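Local coordinates for putative nucleotide sugar epimerase/ dehydratase (Bordetella bronchiseptica, PDB 2Q1S), which binds NADH in a Rossmann-type fold and is probably a nucleotide-sugar epimerase or dehydratase of lipopolysaccharide O-antigen biosynthesis, at residues V35-G40 with S46-R51; K145-A150 with N268-C273. All blocks are in the same frame, centred on the assembly; numbering follows the deposited sequence.

Overall arrangement
The two contacts illustrate how one largely parallel sheet and the helices packed on it build a dinucleotide site. Contact 1 comes first along the chain and closes before contact 2 opens; their centres lie 11 Å apart. In contact 1, strand 34-38 meets helix 43-54; in contact 2, strand 145-151 meets helix 263-276. Both strands belong to the same sheet, with strand 102-105 between them, and the two helices pack against each other: R51 NE and N268 OD1 are 2.8 Å apart, probably hydrogen-bonded, while L48 and R51 touch I271. Both contacts reach the cofactor, contact 1 through the turn after its strand, at the adenosine ribose, and contact 2 through S149 on its strand, at the nicotinamide ribose.

Contact 1 (V35-G40 with S46-R51); sequences VMVVGG and SNLVKR. With NAI (1,4-dihydronicotinamide adenine dinucleotide), chain B.
G40 and S46 bring the two backbones nearest each other, their CA atoms 5.4 Å apart, where the chain has left strand 34-38 and entered helix 43-54. A type II turn from V37 to G40 ends the strand, closed by a weak bond from G40 N to V37 O. G39 holds its third position at a positive phi of 79°, a conformation that calls for glycine. G40 O stands 3.2 Å from S46 N, but the angle is too poor for a hydrogen bond.

The side-chain contact is apolar and buried. V37 points from the strand to the helix and spreads its two methyls over neighbouring residues of it: CG2 meets V49 CG2 at 4.0 Å, and CG1 approaches L48 CD2 at 4.3 Å. The same V49 methyl lies 3.9 Å from G40 O, so this one branch touches both strand and turn; it is placed there by a torsion that sets CG2 beside the backbone N of V49. S46 turns its hydroxyl back to the start of the helix, where OG is hydrogen-bonded to G42 O, just before it, and to F43 O.

With no side chain on G39, its CA comes within 3.6 Å of NADH O4B. This strand, glycine-rich turn and helix, with G40, G42 and G45 fitting the GxGxxG pattern, open the beta-alpha-beta unit of a Rossmann fold.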
loop_
_atom_site.group_PDB
_atom_site.type_symbol
_atom_site.label_atom_id
_atom_site.label_comp_id
_atom_site.label_asym_id
_atom_site.label_seq_id
_atom_site.Cartn_x
_atom_site.Cartn_y
_atom_site.Cartn_z
ATOM N N VAL A 35 -25.911 10.730 -0.264
ATOM C CA VAL A 35 -24.484 10.716 0.094
ATOM C C VAL A 35 -24.163 9.535 0.978
ATOM O O VAL A 35 -24.974 9.159 1.802
ATOM C CB VAL A 35 -24.089 12.031 0.820
ATOM C CG1 VAL A 35 -22.582 12.026 1.247
ATOM C CG2 VAL A 35 -24.464 13.258 0.009
ATOM N N MET A 36 -23.000 8.914 0.753
ATOM C CA MET A 36 -22.507 7.917 1.715
ATOM C C MET A 36 -21.320 8.524 2.478
ATOM O O MET A 36 -20.484 9.191 1.869
ATOM C CB MET A 36 -22.124 6.641 0.981
ATOM C CG MET A 36 -21.504 5.591 1.875
ATOM S SD MET A 36 -20.683 4.269 0.953
ATOM C CE MET A 36 -22.060 3.228 0.940
ATOM N N VAL A 37 -21.295 8.323 3.796
ATOM C CA VAL A 37 -20.142 8.715 4.603
ATOM C C VAL A 37 -19.611 7.465 5.296
ATOM O O VAL A 37 -20.177 6.977 6.249
ATOM C CB VAL A 37 -20.451 9.867 5.603
ATOM C CG1 VAL A 37 -19.174 10.333 6.332
ATOM C CG2 VAL A 37 -21.064 11.073 4.874
ATOM N N VAL A 38 -18.525 6.921 4.731
ATOM C CA VAL A 38 -17.842 5.755 5.331
ATOM C C VAL A 38 -17.018 6.341 6.488
ATOM O O VAL A 38 -16.307 7.334 6.269
ATOM C CB VAL A 38 -16.978 5.052 4.257
ATOM C CG1 VAL A 38 -16.268 3.807 4.891
ATOM C CG2 VAL A 38 -17.850 4.682 3.047
ATOM N N GLY A 39 -17.135 5.794 7.678
ATOM C CA GLY A 39 -16.505 6.403 8.840
ATOM C C GLY A 39 -17.307 7.581 9.381
ATOM O O GLY A 39 -16.809 8.371 10.173
ATOM N N GLY A 40 -18.586 7.661 8.993
ATOM C CA GLY A 40 -19.413 8.820 9.358
ATOM C C GLY A 40 -19.884 8.960 10.794
ATOM O O GLY A 40 -20.517 9.984 11.164
ATOM N N SER A 46 -18.920 12.617 11.847
ATOM C CA SER A 46 -20.151 13.139 12.525
ATOM C C SER A 46 -20.369 14.623 12.193
ATOM O O SER A 46 -21.519 15.044 11.975
ATOM C CB SER A 46 -20.105 12.915 14.036
ATOM O OG SER A 46 -19.079 13.687 14.607
ATOM N N ASN A 47 -19.288 15.405 12.159
ATOM C CA ASN A 47 -19.388 16.837 11.831
ATOM C C ASN A 47 -19.768 17.061 10.387
ATOM O O ASN A 47 -20.546 17.968 10.064
ATOM C CB ASN A 47 -18.088 17.592 12.186
ATOM C CG ASN A 47 -17.998 17.909 13.669
ATOM O OD1 ASN A 47 -18.594 18.904 14.149
ATOM N ND2 ASN A 47 -17.284 17.059 14.421
ATOM N N LEU A 48 -19.216 16.255 9.482
ATOM C CA LEU A 48 -19.599 16.302 8.086
ATOM C C LEU A 48 -21.086 15.957 7.891
ATOM O O LEU A 48 -21.792 16.610 7.106
ATOM C CB LEU A 48 -18.702 15.344 7.273
ATOM C CG LEU A 48 -18.994 15.313 5.772
ATOM C CD1 LEU A 48 -18.851 16.660 5.061
ATOM C CD2 LEU A 48 -18.128 14.293 5.052
ATOM N N VAL A 49 -21.551 14.906 8.550
ATOM C CA VAL A 49 -22.955 14.499 8.470
ATOM C C VAL A 49 -23.869 15.653 8.899
ATOM O O VAL A 49 -24.824 15.967 8.182
ATOM C CB VAL A 49 -23.221 13.176 9.201
ATOM C CG1 VAL A 49 -24.704 12.859 9.254
ATOM C CG2 VAL A 49 -22.458 12.022 8.493
ATOM N N LYS A 50 -23.542 16.287 10.033
ATOM C CA LYS A 50 -24.321 17.433 10.551
ATOM C C LYS A 50 -24.383 18.532 9.493
ATOM O O LYS A 50 -25.450 19.115 9.250
ATOM C CB LYS A 50 -23.695 17.999 11.836
ATOM C CG LYS A 50 -24.436 19.187 12.462
ATOM N N ARG A 51 -23.244 18.823 8.869
ATOM C CA ARG A 51 -23.195 19.905 7.896
ATOM C C ARG A 51 -23.961 19.546 6.607
ATOM O O ARG A 51 -24.703 20.391 6.043
ATOM C CB ARG A 51 -21.744 20.304 7.653
ATOM C CG ARG A 51 -21.537 21.403 6.644
ATOM C CD ARG A 51 -22.205 22.731 7.061
ATOM N NE ARG A 51 -21.836 23.793 6.132
ATOM C CZ ARG A 51 -22.594 24.843 5.857
ATOM N NH1 ARG A 51 -23.763 24.987 6.472
ATOM N NH2 ARG A 51 -22.176 25.752 4.974
HETATM P PA NAI B . -12.160 8.750 13.823
HETATM O O1A NAI B . -11.440 7.560 14.348
HETATM O O2A NAI B . -13.084 9.546 14.775
HETATM O O5B NAI B . -12.953 8.423 12.540
HETATM C C5B NAI B . -12.761 7.256 11.732
HETATM C C4B NAI B . -14.038 6.437 11.656
HETATM O O4B NAI B . -13.786 5.271 10.880
HETATM C C3B NAI B . -14.492 5.968 13.063
HETATM O O3B NAI B . -15.874 6.309 13.267
HETATM C C2B NAI B . -14.352 4.455 12.976
HETATM O O2B NAI B . -15.294 3.651 13.750
HETATM C C1B NAI B . -14.554 4.205 11.480
HETATM N N9A NAI B . -14.066 2.922 11.003
HETATM C C8A NAI B . -12.923 2.276 11.386
HETATM N N7A NAI B . -12.806 1.146 10.686
HETATM C C5A NAI B . -13.856 1.032 9.823
HETATM C C6A NAI B . -14.332 0.078 8.812
HETATM N N6A NAI B . -13.680 -1.052 8.512
HETATM N N1A NAI B . -15.490 0.339 8.129
HETATM C C2A NAI B . -16.172 1.479 8.424
HETATM N N3A NAI B . -15.823 2.417 9.319
HETATM C C4A NAI B . -14.664 2.256 10.052
HETATM O O3 NAI B . -10.982 9.717 13.339
HETATM P PN NAI B . -11.068 11.128 12.535
HETATM O O1N NAI B . -10.095 12.046 13.082
HETATM O O2N NAI B . -12.536 11.444 12.401
HETATM O O5D NAI B . -10.592 10.648 11.043
HETATM C C5D NAI B . -11.432 10.799 9.886
HETATM C C4D NAI B . -10.526 10.704 8.656
HETATM O O4D NAI B . -9.654 11.809 8.648
HETATM C C3D NAI B . -9.591 9.495 8.699
HETATM O O3D NAI B . -9.537 8.952 7.373
HETATM C C2D NAI B . -8.275 10.062 9.136
HETATM O O2D NAI B . -7.165 9.251 8.668
HETATM C C1D NAI B . -8.278 11.413 8.476
HETATM N N1N NAI B . -7.414 12.376 9.107
HETATM C C2N NAI B . -7.709 12.952 10.318
HETATM C C3N NAI B . -6.864 13.901 10.887
HETATM C C7N NAI B . -7.166 14.540 12.239
HETATM O O7N NAI B . -6.392 15.379 12.666
HETATM N N7N NAI B . -8.305 14.151 12.866
HETATM C C4N NAI B . -5.704 14.332 10.187
HETATM C C5N NAI B . -5.450 13.741 8.916
HETATM C C6N NAI B . -6.338 12.800 8.396
#

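Contact 2 (K145-A150 with N268-C273); sequences KVVYSA and NGLIAC. With NAI (1,4-dihydronicotinamide adenine dinucleotide), chain B.
The nicotinamide-ribose end of the NADH pocket is built in part on strand 145-151, whose buried V147 rests on L270 and C273 of helix 263-276 in the core of the Rossmann-type domain. The short segments approach to 8.8 Å between axes and run roughly antiparallel, at 143°. V147 and C273 are the nearest pair, with CA atoms 6.8 Å apart.

V147 sits across one turn of the helix. Its CG1, anti to the backbone N (chi1 -178°), touches L270 CD2 at 3.7 Å and C273 CB at 4.0 Å, while CG2 lies over the helix backbone, 4.0 Å from C273 C. L270 leans in from the flank, so that one of its methyls makes the contact; the same side chain also touches V44 of helix 43-54 and A206 of the adjoining strand 203-212.

At the start of the strand, K145 curls over the C-terminal end of the helix. Bends at three successive torsions, chi2 to chi4, fold its chain back, and NZ is hydrogen-bonded to A274 O and G277 O, with C273 O a more distant 3.6 Å away. A positive charge among these carbonyls probably suits the helix's C-terminal dipole.

Two residues beyond V147, S149 serves the cofactor. Its OG shares a 2.9 Å hydrogen bond with O3D of the nicotinamide ribose and has a weak second partner in H105 O, while S149 O accepts a bond from K185 NZ, itself bonded to NADH. Helix packing behind a strand that delivers polar groups to the cofactor at its C-terminal end is characteristic of Rossmann-fold short-chain dehydrogenases/reductases, whose YxxxK pattern Y181 and K185 match.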
loop_
_atom_site.group_PDB
_atom_site.type_symbol
_atom_site.label_atom_id
_atom_site.label_comp_id
_atom_site.label_asym_id
_atom_site.label_seq_id
_atom_site.Cartn_x
_atom_site.Cartn_y
_atom_site.Cartn_z
ATOM N N LYS A 145 -18.576 12.487 -7.254
ATOM C CA LYS A 145 -17.273 12.620 -6.577
ATOM C C LYS A 145 -17.181 11.672 -5.436
ATOM O O LYS A 145 -18.171 11.378 -4.774
ATOM C CB LYS A 145 -17.055 14.055 -6.073
ATOM C CG LYS A 145 -15.639 14.649 -6.391
ATOM C CD LYS A 145 -15.369 14.807 -7.889
ATOM C CE LYS A 145 -16.256 15.889 -8.520
ATOM N NZ LYS A 145 -15.920 17.231 -7.981
ATOM N N VAL A 146 -15.958 11.158 -5.283
ATOM C CA VAL A 146 -15.568 10.335 -4.142
ATOM C C VAL A 146 -14.424 11.045 -3.433
ATOM O O VAL A 146 -13.359 11.186 -4.021
ATOM C CB VAL A 146 -15.088 8.902 -4.601
ATOM C CG1 VAL A 146 -14.677 8.089 -3.397
ATOM C CG2 VAL A 146 -16.233 8.241 -5.390
ATOM N N VAL A 147 -14.656 11.501 -2.210
ATOM C CA VAL A 147 -13.662 12.269 -1.498
ATOM C C VAL A 147 -13.041 11.378 -0.417
ATOM O O VAL A 147 -13.734 10.845 0.444
ATOM C CB VAL A 147 -14.305 13.541 -0.861
ATOM C CG1 VAL A 147 -13.208 14.375 -0.160
ATOM C CG2 VAL A 147 -14.956 14.420 -1.981
ATOM N N TYR A 148 -11.709 11.298 -0.479
ATOM C CA TYR A 148 -10.901 10.491 0.441
ATOM C C TYR A 148 -10.085 11.413 1.368
ATOM O O TYR A 148 -9.362 12.291 0.864
ATOM C CB TYR A 148 -9.965 9.608 -0.404
ATOM C CG TYR A 148 -8.851 8.923 0.417
ATOM C CD1 TYR A 148 -9.171 7.994 1.418
ATOM C CD2 TYR A 148 -7.530 9.194 0.181
ATOM C CE1 TYR A 148 -8.205 7.367 2.152
ATOM C CE2 TYR A 148 -6.529 8.602 0.931
ATOM C CZ TYR A 148 -6.849 7.654 1.905
ATOM O OH TYR A 148 -5.884 7.043 2.643
ATOM N N SER A 149 -10.253 11.245 2.689
ATOM C CA SER A 149 -9.437 11.977 3.637
ATOM C C SER A 149 -8.053 11.383 3.748
ATOM O O SER A 149 -7.871 10.309 4.290
ATOM C CB SER A 149 -10.120 12.051 4.989
ATOM O OG SER A 149 -10.593 10.785 5.401
ATOM N N ALA A 150 -7.072 12.114 3.208
ATOM C CA ALA A 150 -5.683 11.736 3.221
ATOM C C ALA A 150 -4.939 12.479 4.357
ATOM O O ALA A 150 -5.460 13.440 4.955
ATOM C CB ALA A 150 -5.110 12.071 1.847
ATOM N N ASN A 268 -16.498 21.701 5.745
ATOM C CA ASN A 268 -16.735 22.518 4.574
ATOM C C ASN A 268 -15.703 22.296 3.456
ATOM O O ASN A 268 -16.050 22.358 2.279
ATOM C CB ASN A 268 -16.849 24.000 4.949
ATOM C CG ASN A 268 -18.160 24.304 5.637
ATOM O OD1 ASN A 268 -19.203 23.771 5.244
ATOM N ND2 ASN A 268 -18.124 25.163 6.656
ATOM N N GLY A 269 -14.451 22.071 3.837
ATOM C CA GLY A 269 -13.377 21.730 2.872
ATOM C C GLY A 269 -13.680 20.444 2.120
ATOM O O GLY A 269 -13.554 20.403 0.892
ATOM N N LEU A 270 -14.139 19.420 2.855
ATOM C CA LEU A 270 -14.505 18.152 2.242
ATOM C C LEU A 270 -15.689 18.342 1.289
ATOM O O LEU A 270 -15.691 17.809 0.176
ATOM C CB LEU A 270 -14.904 17.147 3.329
ATOM C CG LEU A 270 -13.752 16.576 4.180
ATOM C CD1 LEU A 270 -14.314 15.910 5.376
ATOM C CD2 LEU A 270 -12.895 15.561 3.363
ATOM N N ILE A 271 -16.674 19.145 1.708
ATOM C CA ILE A 271 -17.796 19.440 0.825
ATOM C C ILE A 271 -17.368 20.206 -0.443
ATOM O O ILE A 271 -17.854 19.936 -1.577
ATOM C CB ILE A 271 -18.906 20.168 1.612
ATOM C CG1 ILE A 271 -19.525 19.182 2.628
ATOM C CG2 ILE A 271 -19.959 20.766 0.644
ATOM C CD1 ILE A 271 -20.344 19.841 3.705
ATOM N N ALA A 272 -16.441 21.147 -0.302
ATOM C CA ALA A 272 -15.913 21.861 -1.481
ATOM C C ALA A 272 -15.166 20.927 -2.440
ATOM O O ALA A 272 -15.248 21.067 -3.657
ATOM C CB ALA A 272 -15.034 23.034 -1.059
ATOM N N CYS A 273 -14.433 19.975 -1.878
ATOM C CA CYS A 273 -13.778 18.954 -2.698
ATOM C C CYS A 273 -14.830 18.160 -3.470
ATOM O O CYS A 273 -14.645 17.888 -4.646
ATOM C CB CYS A 273 -12.958 18.009 -1.813
ATOM S SG CYS A 273 -11.379 18.748 -1.253
HETATM P PA NAI B . -12.160 8.750 13.823
HETATM O O1A NAI B . -11.440 7.560 14.348
HETATM O O2A NAI B . -13.084 9.546 14.775
HETATM O O5B NAI B . -12.953 8.423 12.540
HETATM C C5B NAI B . -12.761 7.256 11.732
HETATM C C4B NAI B . -14.038 6.437 11.656
HETATM O O4B NAI B . -13.786 5.271 10.880
HETATM C C3B NAI B . -14.492 5.968 13.063
HETATM O O3B NAI B . -15.874 6.309 13.267
HETATM C C2B NAI B . -14.352 4.455 12.976
HETATM O O2B NAI B . -15.294 3.651 13.750
HETATM C C1B NAI B . -14.554 4.205 11.480
HETATM N N9A NAI B . -14.066 2.922 11.003
HETATM C C8A NAI B . -12.923 2.276 11.386
HETATM N N7A NAI B . -12.806 1.146 10.686
HETATM C C5A NAI B . -13.856 1.032 9.823
HETATM C C6A NAI B . -14.332 0.078 8.812
HETATM N N6A NAI B . -13.680 -1.052 8.512
HETATM N N1A NAI B . -15.490 0.339 8.129
HETATM C C2A NAI B . -16.172 1.479 8.424
HETATM N N3A NAI B . -15.823 2.417 9.319
HETATM C C4A NAI B . -14.664 2.256 10.052
HETATM O O3 NAI B . -10.982 9.717 13.339
HETATM P PN NAI B . -11.068 11.128 12.535
HETATM O O1N NAI B . -10.095 12.046 13.082
HETATM O O2N NAI B . -12.536 11.444 12.401
HETATM O O5D NAI B . -10.592 10.648 11.043
HETATM C C5D NAI B . -11.432 10.799 9.886
HETATM C C4D NAI B . -10.526 10.704 8.656
HETATM O O4D NAI B . -9.654 11.809 8.648
HETATM C C3D NAI B . -9.591 9.495 8.699
HETATM O O3D NAI B . -9.537 8.952 7.373
HETATM C C2D NAI B . -8.275 10.062 9.136
HETATM O O2D NAI B . -7.165 9.251 8.668
HETATM C C1D NAI B . -8.278 11.413 8.476
HETATM N N1N NAI B . -7.414 12.376 9.107
HETATM C C2N NAI B . -7.709 12.952 10.318
HETATM C C3N NAI B . -6.864 13.901 10.887
HETATM C C7N NAI B . -7.166 14.540 12.239
HETATM O O7N NAI B . -6.392 15.379 12.666
HETATM N N7N NAI B . -8.305 14.151 12.866
HETATM C C4N NAI B . -5.704 14.332 10.187
HETATM C C5N NAI B . -5.450 13.741 8.916
HETATM C C6N NAI B . -6.338 12.800 8.396
#